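Local structure of geranyltranstransferase (IspA) (Helicobacter pylori, 3LLW) at residues R50-L55 / A190-A195. The protein probably acts as a magnesium-dependent prenyltransferase of the FPP/GGPP synthase family, joining isoprenoid diphosphates into longer chains. Numbering follows the deposited sequence.
Sequences RFRPKL and AKLISA. With SO4 (sulfate ion), chain F.
Ile193 does most of the touching here, reaching three residues of the helix that starts at Phe51. Its CG2 meets Leu55 CD1 at 3.8 Å, while the tip of its longer branch, CD1, sits at the edge of the Phe51 ring, near the ring plane, 4.0 Å from CE2. With CG anti to the backbone N (chi1 -175°), the ring runs alongside its helix toward Leu55, whose CD1 lies 3.5 Å above one face, offset toward the rim. These close-packed side-chain contacts are apolar; Met222 touches Phe51 and Leu55, and Phe226 touches Ile193 and meets the Phe51 ring. The axes of 51-55 and 190-195 come within 9.4 Å, their N-to-C directions 32° apart, with no hydrogen bond between the segments.

The side of Arg52 and the sulfate is looser and polar. Arg52, bent at chi2 (134°), crosses Leu192 at about a right angle, its CD 4.0 Å from Leu192 CD2. Beyond CD lies the guanidinium, whose NH2 gives a 2.8 Å bond to sulfate O2, at the guanidinium edge. Phe51 N adds a weak bond to O3.

The Arg52 side chain is about 11 Å from that of Asp94, which binds magnesium although none is bound in this chain. Arg52 belongs to the Gly-Lys-Arg-x-Arg-Pro sequence leading into helix 51-63 of the all-helical prenyl synthase fold; in relatives this region binds the diphosphate of isopentenyl diphosphate, which the sulfate, probably from the crystallisation liquor, probably mimics.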
loop_
_atom_site.group_PDB
_atom_site.type_symbol
_atom_site.label_atom_id
_atom_site.label_comp_id
_atom_site.label_asym_id
_atom_site.label_seq_id
_atom_site.Cartn_x
_atom_site.Cartn_y
_atom_site.Cartn_z
ATOM N N ARG A 50 -4.659 20.343 -2.937
ATOM C CA ARG A 50 -5.510 19.274 -3.509
ATOM C C ARG A 50 -5.403 19.174 -5.035
ATOM O O ARG A 50 -6.390 18.865 -5.716
ATOM C CB ARG A 50 -6.996 19.443 -3.098
ATOM C CG ARG A 50 -7.467 18.875 -1.758
ATOM C CD ARG A 50 -6.373 18.645 -0.720
ATOM N NE ARG A 50 -6.788 19.024 0.632
ATOM C CZ ARG A 50 -6.249 18.556 1.752
ATOM N NH1 ARG A 50 -6.696 18.986 2.926
ATOM N NH2 ARG A 50 -5.263 17.663 1.709
ATOM N N PHE A 51 -4.211 19.418 -5.573
ATOM C CA PHE A 51 -4.027 19.429 -7.013
ATOM C C PHE A 51 -4.454 18.109 -7.670
ATOM O O PHE A 51 -5.130 18.120 -8.690
ATOM C CB PHE A 51 -2.591 19.809 -7.406
ATOM C CG PHE A 51 -2.388 19.953 -8.901
ATOM C CD1 PHE A 51 -3.165 20.847 -9.646
ATOM C CD2 PHE A 51 -1.427 19.195 -9.566
ATOM C CE1 PHE A 51 -2.982 20.979 -11.024
ATOM C CE2 PHE A 51 -1.232 19.326 -10.940
ATOM C CZ PHE A 51 -2.014 20.212 -11.672
ATOM N N ARG A 52 -4.086 16.984 -7.061
ATOM C CA ARG A 52 -4.376 15.683 -7.644
ATOM C C ARG A 52 -5.856 15.289 -7.619
ATOM O O ARG A 52 -6.361 14.879 -8.659
ATOM C CB ARG A 52 -3.462 14.586 -7.076
ATOM C CG ARG A 52 -2.036 14.729 -7.519
ATOM C CD ARG A 52 -1.093 14.557 -6.343
ATOM N NE ARG A 52 0.257 14.943 -6.718
ATOM C CZ ARG A 52 0.822 16.101 -6.394
ATOM N NH1 ARG A 52 2.053 16.352 -6.800
ATOM N NH2 ARG A 52 0.168 16.997 -5.650
ATOM N N PRO A 53 -6.550 15.399 -6.454
ATOM C CA PRO A 53 -7.995 15.207 -6.533
ATOM C C PRO A 53 -8.716 16.173 -7.478
ATOM O O PRO A 53 -9.647 15.756 -8.172
ATOM C CB PRO A 53 -8.463 15.415 -5.093
ATOM C CG PRO A 53 -7.276 15.137 -4.258
ATOM C CD PRO A 53 -6.121 15.627 -5.057
ATOM N N LYS A 54 -8.288 17.433 -7.532
ATOM C CA LYS A 54 -8.851 18.367 -8.520
ATOM C C LYS A 54 -8.669 17.902 -9.965
ATOM O O LYS A 54 -9.578 18.062 -10.779
ATOM C CB LYS A 54 -8.302 19.773 -8.345
ATOM C CG LYS A 54 -8.902 20.504 -7.162
ATOM C CD LYS A 54 -8.125 21.761 -6.832
ATOM C CE LYS A 54 -8.636 22.346 -5.515
ATOM N NZ LYS A 54 -8.126 23.702 -5.259
ATOM N N LEU A 55 -7.514 17.318 -10.282
ATOM C CA LEU A 55 -7.285 16.761 -11.623
ATOM C C LEU A 55 -8.211 15.592 -11.902
ATOM O O LEU A 55 -8.737 15.473 -13.002
ATOM C CB LEU A 55 -5.841 16.288 -11.779
ATOM C CG LEU A 55 -4.733 17.326 -11.918
ATOM C CD1 LEU A 55 -3.407 16.659 -11.561
ATOM C CD2 LEU A 55 -4.724 17.866 -13.339
ATOM N N ALA A 190 5.342 13.382 -12.018
ATOM C CA ALA A 190 4.411 13.362 -13.157
ATOM C C ALA A 190 3.545 12.124 -13.254
ATOM O O ALA A 190 2.419 12.189 -13.769
ATOM C CB ALA A 190 5.152 13.618 -14.473
ATOM N N LYS A 191 4.066 11.005 -12.744
ATOM C CA LYS A 191 3.385 9.701 -12.786
ATOM C C LYS A 191 2.048 9.675 -12.048
ATOM O O LYS A 191 1.043 9.199 -12.594
ATOM C CB LYS A 191 4.303 8.603 -12.239
ATOM C CG LYS A 191 4.521 7.440 -13.214
ATOM C CD LYS A 191 5.569 7.814 -14.255
ATOM C CE LYS A 191 6.194 6.592 -14.910
ATOM N NZ LYS A 191 5.642 6.347 -16.278
ATOM N N LEU A 192 2.048 10.199 -10.823
ATOM C CA LEU A 192 0.841 10.317 -9.987
ATOM C C LEU A 192 -0.173 11.360 -10.506
ATOM O O LEU A 192 -1.397 11.218 -10.336
ATOM C CB LEU A 192 1.236 10.625 -8.532
ATOM C CG LEU A 192 0.180 10.525 -7.427
ATOM C CD1 LEU A 192 -0.405 9.118 -7.385
ATOM C CD2 LEU A 192 0.718 10.955 -6.031
ATOM N N ILE A 193 0.346 12.401 -11.136
ATOM C CA ILE A 193 -0.467 13.433 -11.798
ATOM C C ILE A 193 -1.159 12.833 -13.057
ATOM O O ILE A 193 -2.343 13.081 -13.303
ATOM C CB ILE A 193 0.445 14.643 -12.145
ATOM C CG1 ILE A 193 0.741 15.457 -10.861
ATOM C CG2 ILE A 193 -0.137 15.546 -13.235
ATOM C CD1 ILE A 193 1.692 16.571 -11.102
ATOM N N SER A 194 -0.433 12.033 -13.834
ATOM C CA SER A 194 -1.063 11.404 -15.011
ATOM C C SER A 194 -2.013 10.279 -14.573
ATOM O O SER A 194 -3.061 10.090 -15.184
ATOM C CB SER A 194 -0.027 10.981 -16.071
ATOM O OG SER A 194 0.053 9.589 -16.253
ATOM N N ALA A 195 -1.678 9.596 -13.468
ATOM C CA ALA A 195 -2.583 8.603 -12.858
ATOM C C ALA A 195 -3.907 9.207 -12.426
ATOM O O ALA A 195 -4.964 8.691 -12.824
ATOM C CB ALA A 195 -1.929 7.852 -11.699
HETATM S S SO4 F . -0.041 20.031 -3.544
HETATM O O1 SO4 F . 0.336 19.729 -2.152
HETATM O O2 SO4 F . 0.931 19.441 -4.469
HETATM O O3 SO4 F . -1.385 19.526 -3.851
HETATM O O4 SO4 F . -0.011 21.480 -3.727
#